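Local coordinates for protein NG, ng-dimethylarginine dimethylaminohydrolase (Pseudomonas aeruginosa, PDB 1H70) that hydrolyses asymmetric dimethylarginine and monomethylarginine, inhibitors of nitric oxide synthase, to citrulline and an amine, at residues H5-L19 / D49-V63. The protein carries 1 engineered substitution. Sequence-based numbering, arbitrary orientation.
With CIR (citrulline), chain B.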
# COMPACT_ATOMS: atom_id res chain seq x y z
N HIS A 5 4.09 -3.39 14.18
CA HIS A 5 3.95 -1.94 14.01
C HIS A 5 3.30 -1.47 12.70
O HIS A 5 3.36 -2.13 11.66
CB HIS A 5 5.33 -1.26 13.95
CG HIS A 5 6.26 -1.52 15.09
ND1 HIS A 5 6.11 -0.94 16.32
CD2 HIS A 5 7.40 -2.25 15.16
CE1 HIS A 5 7.10 -1.32 17.12
NE2 HIS A 5 7.90 -2.12 16.44
N ILE A 6 2.76 -0.26 12.79
CA ILE A 6 2.18 0.45 11.69
C ILE A 6 2.71 1.89 11.74
O ILE A 6 2.88 2.43 12.84
CB ILE A 6 0.63 0.39 11.85
CG1 ILE A 6 0.18 -0.86 11.04
CG2 ILE A 6 -0.06 1.67 11.46
CD1 ILE A 6 -0.81 -1.71 11.67
N ILE A 7 2.99 2.48 10.57
CA ILE A 7 3.34 3.90 10.47
C ILE A 7 2.26 4.52 9.57
O ILE A 7 1.86 3.93 8.56
CB ILE A 7 4.72 4.16 9.84
CG1 ILE A 7 5.82 3.56 10.71
CG2 ILE A 7 4.94 5.65 9.62
CD1 ILE A 7 7.13 3.38 9.97
N ALA A 8 1.80 5.72 9.92
CA ALA A 8 0.78 6.44 9.13
C ALA A 8 1.08 7.92 9.23
O ALA A 8 1.92 8.33 10.06
CB ALA A 8 -0.63 6.17 9.66
N ARG A 9 0.40 8.75 8.44
CA ARG A 9 0.65 10.21 8.55
C ARG A 9 -0.66 10.95 8.36
O ARG A 9 -1.39 10.69 7.41
CB ARG A 9 1.65 10.65 7.52
CG ARG A 9 2.05 12.17 7.60
CD ARG A 9 2.85 12.65 6.40
NE ARG A 9 4.20 12.10 6.34
CZ ARG A 9 5.22 12.48 7.11
NH1 ARG A 9 5.06 13.43 8.03
NH2 ARG A 9 6.41 11.90 6.94
N THR A 10 -0.95 11.88 9.25
CA THR A 10 -2.16 12.69 9.16
C THR A 10 -2.23 13.37 7.82
O THR A 10 -1.23 13.87 7.36
CB THR A 10 -2.05 13.76 10.28
OG1 THR A 10 -1.88 13.07 11.53
CG2 THR A 10 -3.33 14.61 10.40
N PRO A 11 -3.41 13.43 7.19
CA PRO A 11 -3.54 14.11 5.89
C PRO A 11 -3.38 15.63 6.04
O PRO A 11 -3.73 16.19 7.09
CB PRO A 11 -4.96 13.72 5.45
CG PRO A 11 -5.69 13.48 6.71
CD PRO A 11 -4.68 12.86 7.67
N ALA A 12 -2.81 16.28 5.03
CA ALA A 12 -2.60 17.73 5.04
C ALA A 12 -3.81 18.42 4.44
O ALA A 12 -4.63 17.79 3.76
CB ALA A 12 -1.38 18.08 4.23
N ARG A 13 -3.93 19.73 4.65
CA ARG A 13 -5.04 20.44 4.02
C ARG A 13 -4.86 20.38 2.52
O ARG A 13 -5.86 20.37 1.77
CB ARG A 13 -5.10 21.90 4.46
CG ARG A 13 -5.58 22.13 5.89
CD ARG A 13 -5.51 23.61 6.30
NE ARG A 13 -4.14 24.11 6.34
CZ ARG A 13 -3.33 23.95 7.38
NH1 ARG A 13 -3.76 23.29 8.44
NH2 ARG A 13 -2.09 24.43 7.37
N SER A 14 -3.61 20.35 2.05
CA SER A 14 -3.33 20.28 0.61
C SER A 14 -3.73 18.95 -0.06
O SER A 14 -3.60 18.81 -1.27
CB SER A 14 -1.86 20.61 0.28
OG SER A 14 -0.99 19.72 0.95
N LEU A 15 -4.24 18.01 0.73
CA LEU A 15 -4.76 16.73 0.24
C LEU A 15 -5.78 16.97 -0.87
O LEU A 15 -5.88 16.19 -1.81
CB LEU A 15 -5.50 15.98 1.35
CG LEU A 15 -6.09 14.61 0.99
CD1 LEU A 15 -5.01 13.55 1.14
CD2 LEU A 15 -7.30 14.23 1.85
N VAL A 16 -6.56 18.05 -0.76
CA VAL A 16 -7.56 18.36 -1.77
C VAL A 16 -6.96 18.47 -3.16
O VAL A 16 -7.67 18.27 -4.15
CB VAL A 16 -8.36 19.64 -1.46
CG1 VAL A 16 -9.06 19.51 -0.11
CG2 VAL A 16 -7.49 20.87 -1.53
N ASP A 17 -5.67 18.83 -3.22
CA ASP A 17 -4.93 18.97 -4.46
C ASP A 17 -4.01 17.77 -4.74
O ASP A 17 -3.00 17.89 -5.46
CB ASP A 17 -4.05 20.24 -4.40
CG ASP A 17 -4.87 21.51 -4.23
OD1 ASP A 17 -5.98 21.58 -4.80
OD2 ASP A 17 -4.48 22.48 -3.57
N GLY A 18 -4.33 16.61 -4.18
CA GLY A 18 -3.55 15.41 -4.41
C GLY A 18 -3.62 14.98 -5.87
O GLY A 18 -4.60 15.25 -6.54
N LEU A 19 -2.60 14.28 -6.33
CA LEU A 19 -2.58 13.80 -7.71
C LEU A 19 -3.73 12.84 -7.98
O LEU A 19 -4.11 12.07 -7.09
CB LEU A 19 -1.28 13.03 -7.96
CG LEU A 19 0.04 13.80 -7.87
CD1 LEU A 19 1.19 12.79 -7.92
CD2 LEU A 19 0.13 14.83 -9.00
N ASP A 49 1.48 -1.49 17.53
CA ASP A 49 1.55 -0.10 18.01
C ASP A 49 1.59 0.75 16.76
O ASP A 49 1.95 0.26 15.68
CB ASP A 49 2.62 0.23 19.05
CG ASP A 49 3.91 -0.35 18.72
OD1 ASP A 49 4.29 -0.08 17.55
OD2 ASP A 49 4.60 -1.01 19.56
N ILE A 50 1.19 2.01 16.89
CA ILE A 50 1.00 2.88 15.76
C ILE A 50 1.89 4.09 15.91
O ILE A 50 1.94 4.64 17.00
CB ILE A 50 -0.48 3.34 15.75
CG1 ILE A 50 -1.40 2.13 15.48
CG2 ILE A 50 -0.72 4.49 14.78
CD1 ILE A 50 -2.81 2.25 16.04
N THR A 51 2.62 4.45 14.85
CA THR A 51 3.41 5.67 14.84
C THR A 51 2.70 6.59 13.86
O THR A 51 2.67 6.30 12.68
CB THR A 51 4.85 5.38 14.38
OG1 THR A 51 5.44 4.51 15.35
CG2 THR A 51 5.67 6.68 14.33
N LEU A 52 2.14 7.68 14.36
CA LEU A 52 1.35 8.58 13.55
C LEU A 52 2.10 9.88 13.36
O LEU A 52 2.28 10.62 14.31
CB LEU A 52 0.01 8.80 14.26
CG LEU A 52 -1.02 9.77 13.67
CD1 LEU A 52 -1.31 9.47 12.20
CD2 LEU A 52 -2.31 9.71 14.51
N LEU A 53 2.55 10.12 12.13
CA LEU A 53 3.35 11.33 11.84
C LEU A 53 2.47 12.52 11.52
O LEU A 53 1.34 12.35 11.10
CB LEU A 53 4.31 11.03 10.68
CG LEU A 53 5.11 9.73 10.96
CD1 LEU A 53 5.93 9.38 9.74
CD2 LEU A 53 6.04 9.98 12.17
N PRO A 54 3.01 13.73 11.73
CA PRO A 54 2.26 14.98 11.49
C PRO A 54 2.10 15.28 9.99
O PRO A 54 2.87 14.84 9.12
CB PRO A 54 3.13 16.05 12.17
CG PRO A 54 4.54 15.46 12.13
CD PRO A 54 4.36 13.96 12.26
N PRO A 55 1.10 16.10 9.69
CA PRO A 55 0.85 16.46 8.29
C PRO A 55 1.97 17.32 7.73
O PRO A 55 2.67 18.02 8.48
CB PRO A 55 -0.46 17.25 8.36
CG PRO A 55 -0.58 17.72 9.77
CD PRO A 55 0.15 16.72 10.64
N ASP A 56 2.16 17.30 6.41
CA ASP A 56 3.18 18.17 5.80
C ASP A 56 2.48 18.80 4.61
O ASP A 56 2.22 18.13 3.62
CB ASP A 56 4.39 17.39 5.33
CG ASP A 56 5.55 18.30 4.97
OD1 ASP A 56 5.33 19.42 4.42
OD2 ASP A 56 6.72 17.97 5.27
N GLU A 57 2.17 20.09 4.71
CA GLU A 57 1.47 20.79 3.65
C GLU A 57 2.18 20.85 2.30
O GLU A 57 1.54 21.01 1.25
CB GLU A 57 1.13 22.23 4.11
CG GLU A 57 0.18 22.26 5.29
CD GLU A 57 -1.16 21.64 4.93
OE1 GLU A 57 -1.53 21.69 3.73
OE2 GLU A 57 -1.85 21.10 5.83
N ARG A 58 3.50 20.72 2.31
CA ARG A 58 4.26 20.75 1.07
C ARG A 58 4.01 19.51 0.21
O ARG A 58 4.35 19.52 -0.94
CB ARG A 58 5.76 20.80 1.35
CG ARG A 58 6.26 21.99 2.14
CD ARG A 58 7.75 21.83 2.44
NE ARG A 58 7.96 20.67 3.31
CZ ARG A 58 9.11 20.34 3.83
NH1 ARG A 58 10.18 21.10 3.58
NH2 ARG A 58 9.19 19.27 4.61
N PHE A 59 3.44 18.46 0.79
CA PHE A 59 3.23 17.20 0.09
C PHE A 59 1.78 16.73 0.22
O PHE A 59 1.42 15.96 1.10
CB PHE A 59 4.18 16.12 0.62
CG PHE A 59 5.64 16.43 0.37
CD1 PHE A 59 6.42 16.96 1.39
CD2 PHE A 59 6.22 16.23 -0.87
CE1 PHE A 59 7.73 17.27 1.18
CE2 PHE A 59 7.54 16.54 -1.10
CZ PHE A 59 8.30 17.07 -0.06
N PRO A 60 0.92 17.20 -0.69
CA PRO A 60 -0.50 16.85 -0.69
C PRO A 60 -0.83 15.36 -0.53
O PRO A 60 -1.80 14.98 0.12
CB PRO A 60 -0.94 17.30 -2.08
CG PRO A 60 -0.09 18.52 -2.33
CD PRO A 60 1.28 18.15 -1.77
N ASP A 61 -0.02 14.51 -1.14
CA ASP A 61 -0.24 13.06 -1.12
C ASP A 61 0.58 12.34 -0.05
O ASP A 61 0.64 11.10 -0.05
CB ASP A 61 0.11 12.47 -2.48
CG ASP A 61 -0.89 12.83 -3.56
OD1 ASP A 61 -2.04 12.36 -3.46
OD2 ASP A 61 -0.54 13.56 -4.53
N SER A 62 1.19 13.07 0.89
CA SER A 62 2.06 12.45 1.91
C SER A 62 1.35 11.51 2.92
O SER A 62 1.98 10.70 3.61
CB SER A 62 2.97 13.51 2.57
OG SER A 62 2.18 14.46 3.25
N VAL A 63 0.02 11.53 2.94
CA VAL A 63 -0.78 10.62 3.73
C VAL A 63 -0.57 9.20 3.22
O VAL A 63 -0.73 8.24 3.97
CB VAL A 63 -2.29 10.98 3.64
CG1 VAL A 63 -2.80 10.84 2.21
CG2 VAL A 63 -3.13 10.13 4.59
C CIR B . -0.78 9.50 -6.18
O CIR B . 0.45 9.22 -6.03
OXT CIR B . -1.25 9.73 -7.37
CA CIR B . -1.70 9.51 -4.99
N CIR B . -2.79 10.47 -5.21
C3 CIR B . -2.25 8.08 -4.75
C4 CIR B . -1.12 7.15 -4.29
C5 CIR B . -1.66 5.75 -4.09
N6 CIR B . -0.62 4.85 -3.59
C7 CIR B . -0.83 3.61 -3.17
O7 CIR B . -1.96 3.08 -3.15
N8 CIR B . 0.22 2.90 -2.72
O HOH W 1 4.55 1.94 15.24
O HOH W 2 0.36 15.06 5.19
O HOH W 3 -1.49 14.48 2.65
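Leu-19 and Asp-61 meet where the two segments reach the substrate pocket. The Leu-19 N-H gives a nearly straight bond (173°) to the syn lone pair of Asp-61 OD2, 2.8 Å away. This probably helps to orient the carboxylate, and Asp-61 OD1 takes the amino N of the bound citrulline at 2.7 Å; Leu-19 O accepts a weak bond from the same nitrogen. Glu-57 bends at chi2 (-62°) and turns its carboxylate to the start of the 3-10 turn 13-16. Glu-57 OE2 takes Arg-13 N at 2.8 Å and Glu-57 OE1 takes Ser-14 N at 3.0 Å, both on syn lone pairs. The Arg-13 guanidinium stacks on this carboxylate, with OE2 over its centre, so the long salt bridge rests on charge alone. Ser-14 OG donates to Glu-57 O.

Arg-9 extends from its strand with CG anti to N (chi1 -177°), then bends at chi3. Arg-9 NH1 donates to Pro-54 O at 2.8 Å in the guanidinium plane, while Leu-53 CB lies over one face. At the far end, His-5 ND1 lies against Asp-49 OD1 at 2.4 Å, so short that the details of this hydrogen bond are doubtful.

Strands 5-9 and 49-53 pair in parallel by backbone hydrogen bonds, and helix 29-43 links them in a beta-alpha-beta crossover. Ile-6 packs on that helix; on the other sheet face Thr-51 and Leu-53 meet helix 89-100. Strand 253-254 runs antiparallel along the other edge of strand 5-9.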